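Apical membrane antigen 1, soluble form (PDB 2X2Z) takes part in host cell invasion by Toxoplasma gondii as the parasite-surface component of the moving junction, the ring formed between the parasite and host plasma membranes. Local coordinates at residues Ile61-Pro66 / Thr189-Lys194; Val168-Met173 / Ala285-Trp290; Asp375-Ser380 / Gln392-Val397. All blocks are in the same frame, centred on the assembly; numbering follows the deposited sequence.

Contact 1. Residues Ile61-Pro66 / Thr189-Lys194; sequences IELQQP and TWYCFK
Glu62 and Lys194 form a hydrogen-bonded antiparallel pair in a small two-stranded sheet of region DI, made of strands 60-63 and 193-196, and the contact runs on past this ladder into side-chain packing. Glu62 N donates to Lys194 O at 2.9 Å, and Lys194 N returns a bond to Glu62 O at 3.1 Å. Leu63 and Phe193 follow as a non-hydrogen-bonded pair, after which Gln64 N reaches Cys192 O at 2.8 Å in a bent bond. A disulfide joins Cys192 to Cys179, tying this end of the strand pair to a neighbouring loop. Beyond that point the interaction passes to Tyr191. Tyr191 CG sits between its own backbone N and carbonyl carbon (chi1 51°), which carries the ring toward 61-66, one face against the stem of Gln65: Gln65 CG lies 3.9 Å from the ring centroid, 26° off the normal, a CH-pi contact. The opposite face is covered by Trp190, while Leu63 CG approaches Tyr191 CE1 at 3.5 Å. The Gln65 amide, its plane 75° from the ring, hydrogen-bonds through NE2 to Gly94 O. Glu62 and Lys194 extend alongside each other, yet Glu62 OE2 and Lys194 NZ remain 4.6 Å apart; Arg196 is a weak, long second partner of Glu62. Backbone bonds and apolar packing therefore carry the pairing, and charge attraction would add at most a diffuse contribution.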
loop_
_atom_site.group_PDB
_atom_site.type_symbol
_atom_site.label_atom_id
_atom_site.label_comp_id
_atom_site.label_asym_id
_atom_site.label_seq_id
_atom_site.Cartn_x
_atom_site.Cartn_y
_atom_site.Cartn_z
ATOM N N ILE A 61 -2.060 -3.581 11.451
ATOM C CA ILE A 61 -1.900 -4.985 11.765
ATOM C C ILE A 61 -2.883 -5.342 12.831
ATOM O O ILE A 61 -2.822 -4.795 13.897
ATOM C CB ILE A 61 -0.460 -5.306 12.259
ATOM C CG1 ILE A 61 0.587 -4.777 11.222
ATOM C CG2 ILE A 61 -0.335 -6.803 12.535
ATOM C CD1 ILE A 61 0.412 -5.401 9.742
ATOM N N GLU A 62 -3.797 -6.240 12.508
ATOM C CA GLU A 62 -4.830 -6.689 13.447
ATOM C C GLU A 62 -4.243 -7.816 14.322
ATOM O O GLU A 62 -3.585 -8.743 13.823
ATOM C CB GLU A 62 -6.073 -7.151 12.686
ATOM C CG GLU A 62 -7.157 -7.737 13.581
ATOM C CD GLU A 62 -8.284 -8.387 12.762
ATOM O OE1 GLU A 62 -9.456 -7.935 12.879
ATOM O OE2 GLU A 62 -8.006 -9.315 11.980
ATOM N N LEU A 63 -4.397 -7.718 15.624
ATOM C CA LEU A 63 -3.697 -8.637 16.527
ATOM C C LEU A 63 -4.769 -9.606 16.980
ATOM O O LEU A 63 -5.937 -9.259 16.937
ATOM C CB LEU A 63 -3.176 -7.909 17.780
ATOM C CG LEU A 63 -1.802 -7.231 17.747
ATOM C CD1 LEU A 63 -1.258 -6.888 16.333
ATOM C CD2 LEU A 63 -1.580 -6.177 18.825
ATOM N N GLN A 64 -4.381 -10.755 17.479
ATOM C CA GLN A 64 -5.385 -11.714 18.034
ATOM C C GLN A 64 -5.110 -12.168 19.489
ATOM O O GLN A 64 -5.129 -13.380 19.813
ATOM C CB GLN A 64 -5.570 -12.872 17.053
ATOM C CG GLN A 64 -5.807 -12.362 15.574
ATOM C CD GLN A 64 -6.140 -13.447 14.546
ATOM O OE1 GLN A 64 -5.580 -13.475 13.414
ATOM N NE2 GLN A 64 -7.121 -14.292 14.879
ATOM N N GLN A 65 -4.931 -11.177 20.361
ATOM C CA GLN A 65 -4.648 -11.360 21.786
ATOM C C GLN A 65 -5.941 -11.780 22.527
ATOM O O GLN A 65 -7.029 -11.541 22.045
ATOM C CB GLN A 65 -4.063 -10.072 22.414
ATOM C CG GLN A 65 -2.614 -9.679 21.876
ATOM C CD GLN A 65 -2.195 -8.265 22.311
ATOM O OE1 GLN A 65 -3.033 -7.403 22.434
ATOM N NE2 GLN A 65 -0.883 -8.034 22.498
ATOM N N PRO A 66 -5.811 -12.426 23.689
ATOM C CA PRO A 66 -7.086 -12.676 24.442
ATOM C C PRO A 66 -7.918 -11.392 24.580
ATOM O O PRO A 66 -7.375 -10.250 24.575
ATOM C CB PRO A 66 -6.618 -13.191 25.809
ATOM C CG PRO A 66 -5.262 -13.845 25.521
ATOM C CD PRO A 66 -4.619 -12.903 24.422
ATOM N N THR A 189 3.948 -18.301 23.169
ATOM C CA THR A 189 4.446 -16.957 23.493
ATOM C C THR A 189 3.842 -15.861 22.596
ATOM O O THR A 189 3.451 -14.783 23.065
ATOM C CB THR A 189 5.939 -16.909 23.307
ATOM O OG1 THR A 189 6.552 -17.654 24.354
ATOM C CG2 THR A 189 6.467 -15.482 23.408
ATOM N N TRP A 190 3.772 -16.137 21.310
ATOM C CA TRP A 190 3.190 -15.183 20.394
ATOM C C TRP A 190 1.698 -15.331 20.162
ATOM O O TRP A 190 1.231 -16.458 19.949
ATOM C CB TRP A 190 3.916 -15.295 19.078
ATOM C CG TRP A 190 5.111 -14.443 19.162
ATOM C CD1 TRP A 190 6.422 -14.806 19.517
ATOM C CD2 TRP A 190 5.117 -13.051 18.990
ATOM N NE1 TRP A 190 7.250 -13.663 19.521
ATOM C CE2 TRP A 190 6.469 -12.584 19.203
ATOM C CE3 TRP A 190 4.137 -12.133 18.652
ATOM C CZ2 TRP A 190 6.817 -11.234 19.071
ATOM C CZ3 TRP A 190 4.513 -10.789 18.545
ATOM C CH2 TRP A 190 5.830 -10.373 18.769
ATOM N N TYR A 191 0.985 -14.192 20.140
ATOM C CA TYR A 191 -0.366 -14.065 19.519
ATOM C C TYR A 191 -0.253 -14.050 17.951
ATOM O O TYR A 191 0.778 -13.608 17.391
ATOM C CB TYR A 191 -1.081 -12.785 20.014
ATOM C CG TYR A 191 -0.203 -11.508 19.872
ATOM C CD1 TYR A 191 -0.195 -10.748 18.700
ATOM C CD2 TYR A 191 0.592 -11.083 20.911
ATOM C CE1 TYR A 191 0.664 -9.605 18.556
ATOM C CE2 TYR A 191 1.412 -9.906 20.784
ATOM C CZ TYR A 191 1.418 -9.192 19.613
ATOM O OH TYR A 191 2.232 -8.091 19.552
ATOM N N CYS A 192 -1.291 -14.506 17.241
ATOM C CA CYS A 192 -1.311 -14.348 15.781
ATOM C C CYS A 192 -1.724 -12.892 15.434
ATOM O O CYS A 192 -2.286 -12.154 16.297
ATOM C CB CYS A 192 -2.308 -15.330 15.129
ATOM S SG CYS A 192 -1.987 -17.109 15.576
ATOM N N PHE A 193 -1.468 -12.517 14.160
ATOM C CA PHE A 193 -1.741 -11.179 13.645
ATOM C C PHE A 193 -1.641 -11.210 12.142
ATOM O O PHE A 193 -0.960 -12.106 11.556
ATOM C CB PHE A 193 -0.769 -10.127 14.277
ATOM C CG PHE A 193 0.653 -10.478 14.194
ATOM C CD1 PHE A 193 1.388 -10.238 13.017
ATOM C CD2 PHE A 193 1.280 -11.062 15.272
ATOM C CE1 PHE A 193 2.759 -10.558 12.965
ATOM C CE2 PHE A 193 2.600 -11.377 15.248
ATOM C CZ PHE A 193 3.360 -11.137 14.067
ATOM N N LYS A 194 -2.315 -10.268 11.502
ATOM C CA LYS A 194 -2.279 -10.172 10.054
ATOM C C LYS A 194 -2.531 -8.765 9.630
ATOM O O LYS A 194 -3.148 -8.029 10.364
ATOM C CB LYS A 194 -3.344 -11.102 9.402
ATOM C CG LYS A 194 -4.800 -10.778 9.802
ATOM C CD LYS A 194 -5.732 -11.955 9.302
ATOM C CE LYS A 194 -7.190 -11.553 9.169
ATOM N NZ LYS A 194 -8.031 -12.857 9.104
#

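Contact 2. Residues Val168-Met173 / Ala285-Trp290; sequences VSMQLM and ASWNDW
Trp287 NE1 gives its N-H to Asp289 O at 2.9 Å, a bent bond within segment 285-290 that lies 29° out of the indole plane, and the sulfur of Met170 comes up to the same nitrogen from the facing segment. Met170 SD is 4.0 Å from the centroid of the Trp287 five-membered ring, 54° off its normal, so this Met-aromatic approach is oblique; the Met170 chain runs antiparallel to the Trp287 side chain. Met173 comes in nearly perpendicular and presents both its sulfur, obliquely in a second Met-aromatic contact, and its methyl. As modelled, a bend at chi3 (-74°) sets Met173 CE over one face, while Asp289 N lies over the opposite face. Segment 168-173 is a loop of region DI; segment 285-290 belongs to the long excursion between helix 258-267 and strand 308-313, consistent with the DII loop of AMA1 that reaches over DI, so this sulfur-aromatic packing joins two domains of the ectodomain. Trp190 of region DI extends the aromatic cluster with an edge-to-face contact to Trp287. At the other end, Val168 CG2 touches Trp290 CE3 at 3.7 Å. Val168 CG1 and Met170 CG pack against Trp290 O, at 3.5 Å and 3.6 Å, and this buried carbonyl oxygen has no polar partner in the model.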
loop_
_atom_site.group_PDB
_atom_site.type_symbol
_atom_site.label_atom_id
_atom_site.label_comp_id
_atom_site.label_asym_id
_atom_site.label_seq_id
_atom_site.Cartn_x
_atom_site.Cartn_y
_atom_site.Cartn_z
ATOM N N VAL A 168 8.535 -4.132 16.174
ATOM C CA VAL A 168 8.149 -5.333 15.472
ATOM C C VAL A 168 7.876 -5.074 13.962
ATOM O O VAL A 168 6.942 -4.361 13.618
ATOM C CB VAL A 168 6.925 -6.021 16.136
ATOM C CG1 VAL A 168 6.604 -7.294 15.355
ATOM C CG2 VAL A 168 7.216 -6.338 17.605
ATOM N N SER A 169 8.686 -5.679 13.074
ATOM C CA SER A 169 8.576 -5.546 11.639
ATOM C C SER A 169 7.852 -6.750 11.036
ATOM O O SER A 169 7.613 -6.808 9.814
ATOM C CB SER A 169 9.971 -5.456 11.063
ATOM O OG SER A 169 10.817 -6.430 11.623
ATOM N N MET A 170 7.569 -7.737 11.874
ATOM C CA MET A 170 6.693 -8.825 11.430
ATOM C C MET A 170 5.345 -8.222 11.047
ATOM O O MET A 170 4.891 -7.221 11.675
ATOM C CB MET A 170 6.521 -9.823 12.551
ATOM C CG MET A 170 7.778 -10.524 12.950
ATOM S SD MET A 170 7.360 -11.930 14.031
ATOM C CE MET A 170 7.038 -11.039 15.529
ATOM N N GLN A 171 4.722 -8.816 10.025
ATOM C CA GLN A 171 3.410 -8.382 9.571
ATOM C C GLN A 171 2.282 -9.455 9.510
ATOM O O GLN A 171 1.099 -9.090 9.619
ATOM C CB GLN A 171 3.562 -7.649 8.250
ATOM C CG GLN A 171 4.397 -6.287 8.377
ATOM C CD GLN A 171 5.167 -6.050 7.052
ATOM O OE1 GLN A 171 4.545 -5.793 6.041
ATOM N NE2 GLN A 171 6.497 -6.198 7.063
ATOM N N LEU A 172 2.638 -10.749 9.440
ATOM C CA LEU A 172 1.657 -11.873 9.387
ATOM C C LEU A 172 2.231 -13.040 10.207
ATOM O O LEU A 172 3.402 -13.424 10.062
ATOM C CB LEU A 172 1.325 -12.290 7.919
ATOM C CG LEU A 172 0.375 -13.459 7.535
ATOM C CD1 LEU A 172 -1.012 -13.206 8.114
ATOM C CD2 LEU A 172 0.241 -13.655 6.034
ATOM N N MET A 173 1.440 -13.562 11.139
ATOM C CA MET A 173 1.776 -14.846 11.776
ATOM C C MET A 173 0.495 -15.570 12.052
ATOM O O MET A 173 -0.403 -15.035 12.712
ATOM C CB MET A 173 2.598 -14.642 13.067
ATOM C CG MET A 173 3.583 -15.813 13.441
ATOM S SD MET A 173 4.307 -15.398 15.020
ATOM C CE MET A 173 5.368 -14.152 14.308
ATOM N N ALA A 285 10.780 -23.951 20.918
ATOM C CA ALA A 285 9.436 -24.465 21.140
ATOM C C ALA A 285 8.442 -23.929 20.103
ATOM O O ALA A 285 7.622 -24.687 19.554
ATOM C CB ALA A 285 8.967 -24.113 22.563
ATOM N N SER A 286 8.493 -22.618 19.872
ATOM C CA SER A 286 7.609 -21.954 18.927
ATOM C C SER A 286 8.229 -20.649 18.435
ATOM O O SER A 286 9.423 -20.437 18.601
ATOM C CB SER A 286 6.255 -21.660 19.545
ATOM O OG SER A 286 5.327 -21.556 18.472
ATOM N N TRP A 287 7.423 -19.766 17.844
ATOM C CA TRP A 287 7.975 -18.469 17.406
ATOM C C TRP A 287 8.465 -17.621 18.589
ATOM O O TRP A 287 7.825 -17.514 19.630
ATOM C CB TRP A 287 7.019 -17.699 16.488
ATOM C CG TRP A 287 7.710 -16.521 15.942
ATOM C CD1 TRP A 287 7.635 -15.242 16.413
ATOM C CD2 TRP A 287 8.681 -16.498 14.877
ATOM N NE1 TRP A 287 8.463 -14.423 15.688
ATOM C CE2 TRP A 287 9.126 -15.163 14.750
ATOM C CE3 TRP A 287 9.210 -17.475 14.020
ATOM C CZ2 TRP A 287 10.068 -14.763 13.784
ATOM C CZ3 TRP A 287 10.150 -17.076 13.062
ATOM C CH2 TRP A 287 10.564 -15.722 12.951
ATOM N N ASN A 288 9.636 -17.044 18.407
ATOM C CA ASN A 288 10.373 -16.413 19.496
ATOM C C ASN A 288 11.362 -15.320 19.017
ATOM O O ASN A 288 12.540 -15.319 19.376
ATOM C CB ASN A 288 11.100 -17.501 20.327
ATOM C CG ASN A 288 11.377 -17.043 21.737
ATOM O OD1 ASN A 288 10.711 -16.135 22.237
ATOM N ND2 ASN A 288 12.357 -17.641 22.375
ATOM N N ASP A 289 10.865 -14.396 18.201
ATOM C CA ASP A 289 11.664 -13.269 17.717
ATOM C C ASP A 289 10.782 -12.061 17.441
ATOM O O ASP A 289 9.595 -12.208 17.155
ATOM C CB ASP A 289 12.407 -13.669 16.430
ATOM C CG ASP A 289 13.759 -14.325 16.712
ATOM O OD1 ASP A 289 13.934 -15.505 16.337
ATOM O OD2 ASP A 289 14.649 -13.645 17.287
ATOM N N TRP A 290 11.362 -10.867 17.514
ATOM C CA TRP A 290 10.641 -9.665 17.150
ATOM C C TRP A 290 10.655 -9.359 15.629
ATOM O O TRP A 290 9.818 -8.593 15.142
ATOM C CB TRP A 290 11.215 -8.493 17.895
ATOM C CG TRP A 290 11.310 -8.653 19.401
ATOM C CD1 TRP A 290 12.434 -8.884 20.124
ATOM C CD2 TRP A 290 10.232 -8.579 20.337
ATOM N NE1 TRP A 290 12.121 -8.970 21.461
ATOM C CE2 TRP A 290 10.782 -8.753 21.623
ATOM C CE3 TRP A 290 8.860 -8.364 20.213
ATOM C CZ2 TRP A 290 9.998 -8.755 22.785
ATOM C CZ3 TRP A 290 8.078 -8.347 21.374
ATOM C CH2 TRP A 290 8.649 -8.558 22.638
#

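Contact 3. Residues Asp375-Ser380 / Gln392-Val397; sequences DKFPDS and QKTSCV
The antiparallel sheet of region DIII, with strand order 380-381, 390-397 and 400-407, has its edge here, where Ser380 and Thr394 pair across from each other. Their two backbone bonds close a hydrogen-bonded antiparallel pair: Ser380 N to Thr394 O and Thr394 N to Ser380 O are both 2.9 Å, and the second is almost straight at 175°. Before the bridge, the loop at Phe377 stays attached through its side chain and a water. With CG anti to the backbone N (chi1 -161°), the Phe377 ring swings toward strand 390-397 and presents its edge to Thr394, whose CG2 is 3.5 Å from Phe377 CE2. Cys396, tied to Cys372 by a disulfide, brings CB near Phe377 CD2, and Ile401 of strand 400-407 also touches the ring. Asp379 turns its carboxylate toward Lys393 and Ser395. Its OD1 packs against Ser395 CB, and OD2 forms a long salt bridge to Lys393 NZ at 3.8 Å, so the carboxylate is only loosely held by that charge. A second water donates to Thr394 OG1 and, weakly, to Ser380 O. The water at the loop accepts from Cys396 N at 3.1 Å and donates to Phe377 O at 2.8 Å.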
loop_
_atom_site.group_PDB
_atom_site.type_symbol
_atom_site.label_atom_id
_atom_site.label_comp_id
_atom_site.label_asym_id
_atom_site.label_seq_id
_atom_site.Cartn_x
_atom_site.Cartn_y
_atom_site.Cartn_z
ATOM N N ASP A 375 -11.154 22.717 -27.680
ATOM C CA ASP A 375 -10.458 23.270 -28.856
ATOM C C ASP A 375 -9.176 22.531 -29.248
ATOM O O ASP A 375 -9.062 22.018 -30.361
ATOM C CB ASP A 375 -10.253 24.779 -28.712
ATOM C CG ASP A 375 -11.566 25.516 -28.650
ATOM O OD1 ASP A 375 -11.730 26.374 -27.752
ATOM O OD2 ASP A 375 -12.446 25.198 -29.494
ATOM N N LYS A 376 -8.243 22.435 -28.315
ATOM C CA LYS A 376 -6.950 21.811 -28.567
ATOM C C LYS A 376 -6.969 20.264 -28.500
ATOM O O LYS A 376 -5.961 19.599 -28.784
ATOM C CB LYS A 376 -5.875 22.437 -27.642
ATOM C CG LYS A 376 -5.058 23.611 -28.275
ATOM C CD LYS A 376 -5.949 24.681 -28.930
ATOM C CE LYS A 376 -5.325 25.247 -30.235
ATOM N NZ LYS A 376 -5.879 26.603 -30.660
ATOM N N PHE A 377 -8.117 19.687 -28.161
ATOM C CA PHE A 377 -8.197 18.243 -27.982
ATOM C C PHE A 377 -9.447 17.742 -28.662
ATOM O O PHE A 377 -10.420 17.386 -27.979
ATOM C CB PHE A 377 -8.201 17.890 -26.489
ATOM C CG PHE A 377 -7.838 16.484 -26.195
ATOM C CD1 PHE A 377 -6.563 16.166 -25.782
ATOM C CD2 PHE A 377 -8.790 15.473 -26.293
ATOM C CE1 PHE A 377 -6.220 14.855 -25.486
ATOM C CE2 PHE A 377 -8.471 14.153 -25.998
ATOM C CZ PHE A 377 -7.191 13.834 -25.595
ATOM N N PRO A 378 -9.425 17.696 -30.005
ATOM C CA PRO A 378 -10.577 17.311 -30.812
ATOM C C PRO A 378 -10.931 15.813 -30.642
ATOM O O PRO A 378 -10.077 15.013 -30.322
ATOM C CB PRO A 378 -10.097 17.546 -32.238
ATOM C CG PRO A 378 -8.634 17.260 -32.159
ATOM C CD PRO A 378 -8.206 17.834 -30.827
ATOM N N ASP A 379 -12.182 15.471 -30.876
ATOM C CA ASP A 379 -12.598 14.083 -30.934
ATOM C C ASP A 379 -11.690 13.279 -31.866
ATOM O O ASP A 379 -11.385 13.691 -32.997
ATOM C CB ASP A 379 -14.015 14.022 -31.431
ATOM C CG ASP A 379 -15.001 14.393 -30.376
ATOM O OD1 ASP A 379 -14.617 15.094 -29.394
ATOM O OD2 ASP A 379 -16.168 13.960 -30.533
ATOM N N SER A 380 -11.214 12.148 -31.371
ATOM C CA SER A 380 -10.246 11.358 -32.121
ATOM C C SER A 380 -10.704 9.904 -32.061
ATOM O O SER A 380 -11.065 9.430 -30.977
ATOM C CB SER A 380 -8.904 11.502 -31.463
ATOM O OG SER A 380 -7.927 10.765 -32.152
ATOM N N GLN A 392 -11.698 2.834 -30.188
ATOM C CA GLN A 392 -11.345 3.877 -29.227
ATOM C C GLN A 392 -11.974 5.200 -29.620
ATOM O O GLN A 392 -11.907 5.598 -30.790
ATOM C CB GLN A 392 -9.825 4.052 -29.133
ATOM C CG GLN A 392 -9.376 5.172 -28.153
ATOM C CD GLN A 392 -9.587 4.889 -26.652
ATOM O OE1 GLN A 392 -9.605 5.819 -25.868
ATOM N NE2 GLN A 392 -9.688 3.655 -26.265
ATOM N N LYS A 393 -12.609 5.870 -28.655
ATOM C CA LYS A 393 -12.988 7.298 -28.816
ATOM C C LYS A 393 -12.314 8.105 -27.705
ATOM O O LYS A 393 -12.574 7.874 -26.500
ATOM C CB LYS A 393 -14.508 7.544 -28.747
ATOM C CG LYS A 393 -14.840 9.045 -28.962
ATOM C CD LYS A 393 -16.303 9.366 -28.880
ATOM C CE LYS A 393 -16.540 10.838 -29.087
ATOM N NZ LYS A 393 -17.940 11.141 -28.674
ATOM N N THR A 394 -11.445 9.037 -28.101
ATOM C CA THR A 394 -10.776 9.869 -27.130
ATOM C C THR A 394 -11.233 11.331 -27.324
ATOM O O THR A 394 -11.243 11.831 -28.470
ATOM C CB THR A 394 -9.292 9.769 -27.298
ATOM O OG1 THR A 394 -8.888 8.407 -27.091
ATOM C CG2 THR A 394 -8.596 10.653 -26.266
ATOM N N SER A 395 -11.604 12.024 -26.238
ATOM C CA SER A 395 -12.199 13.352 -26.380
ATOM C C SER A 395 -12.153 14.178 -25.085
ATOM O O SER A 395 -11.602 13.735 -24.057
ATOM C CB SER A 395 -13.641 13.211 -26.866
ATOM O OG SER A 395 -14.381 12.652 -25.812
ATOM N N CYS A 396 -12.738 15.367 -25.121
ATOM C CA CYS A 396 -12.630 16.313 -24.005
ATOM C C CYS A 396 -14.034 16.792 -23.632
ATOM O O CYS A 396 -14.760 17.300 -24.485
ATOM C CB CYS A 396 -11.751 17.522 -24.384
ATOM S SG CYS A 396 -11.421 18.555 -22.914
ATOM N N VAL A 397 -14.446 16.559 -22.383
ATOM C CA VAL A 397 -15.765 16.985 -21.903
ATOM C C VAL A 397 -15.622 17.622 -20.522
ATOM O O VAL A 397 -15.000 17.076 -19.618
ATOM C CB VAL A 397 -16.781 15.789 -21.786
ATOM C CG1 VAL A 397 -18.072 16.273 -21.129
ATOM C CG2 VAL A 397 -17.059 15.185 -23.148
HETATM O O HOH W 1 -13.092 16.526 -27.971
HETATM O O HOH W 2 -8.218 7.712 -30.003
#

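Contacts 1 and 2 are buried neighbours, with centres about 10 Å apart, and they interlock: the backbone of Phe193 in 189-194 meets Met173 in 168-173 in a probable hydrogen bond, while Lys194 CB packs against Leu172 CD1. Along the chain their segments alternate. Contact 1 lies wholly within region DI and relies on strand pairing, whereas contact 2 joins DI to DII through sulfur-aromatic and apolar packing, with no hydrogen bond across it. Contact 3 stands apart in region DIII, on the other side of the chain's centre and about 53 Å from contact 1 between centres. Partly buried, it has the same kind of antiparallel pairing as contact 1, in a separate sheet, but adds water and a long salt bridge.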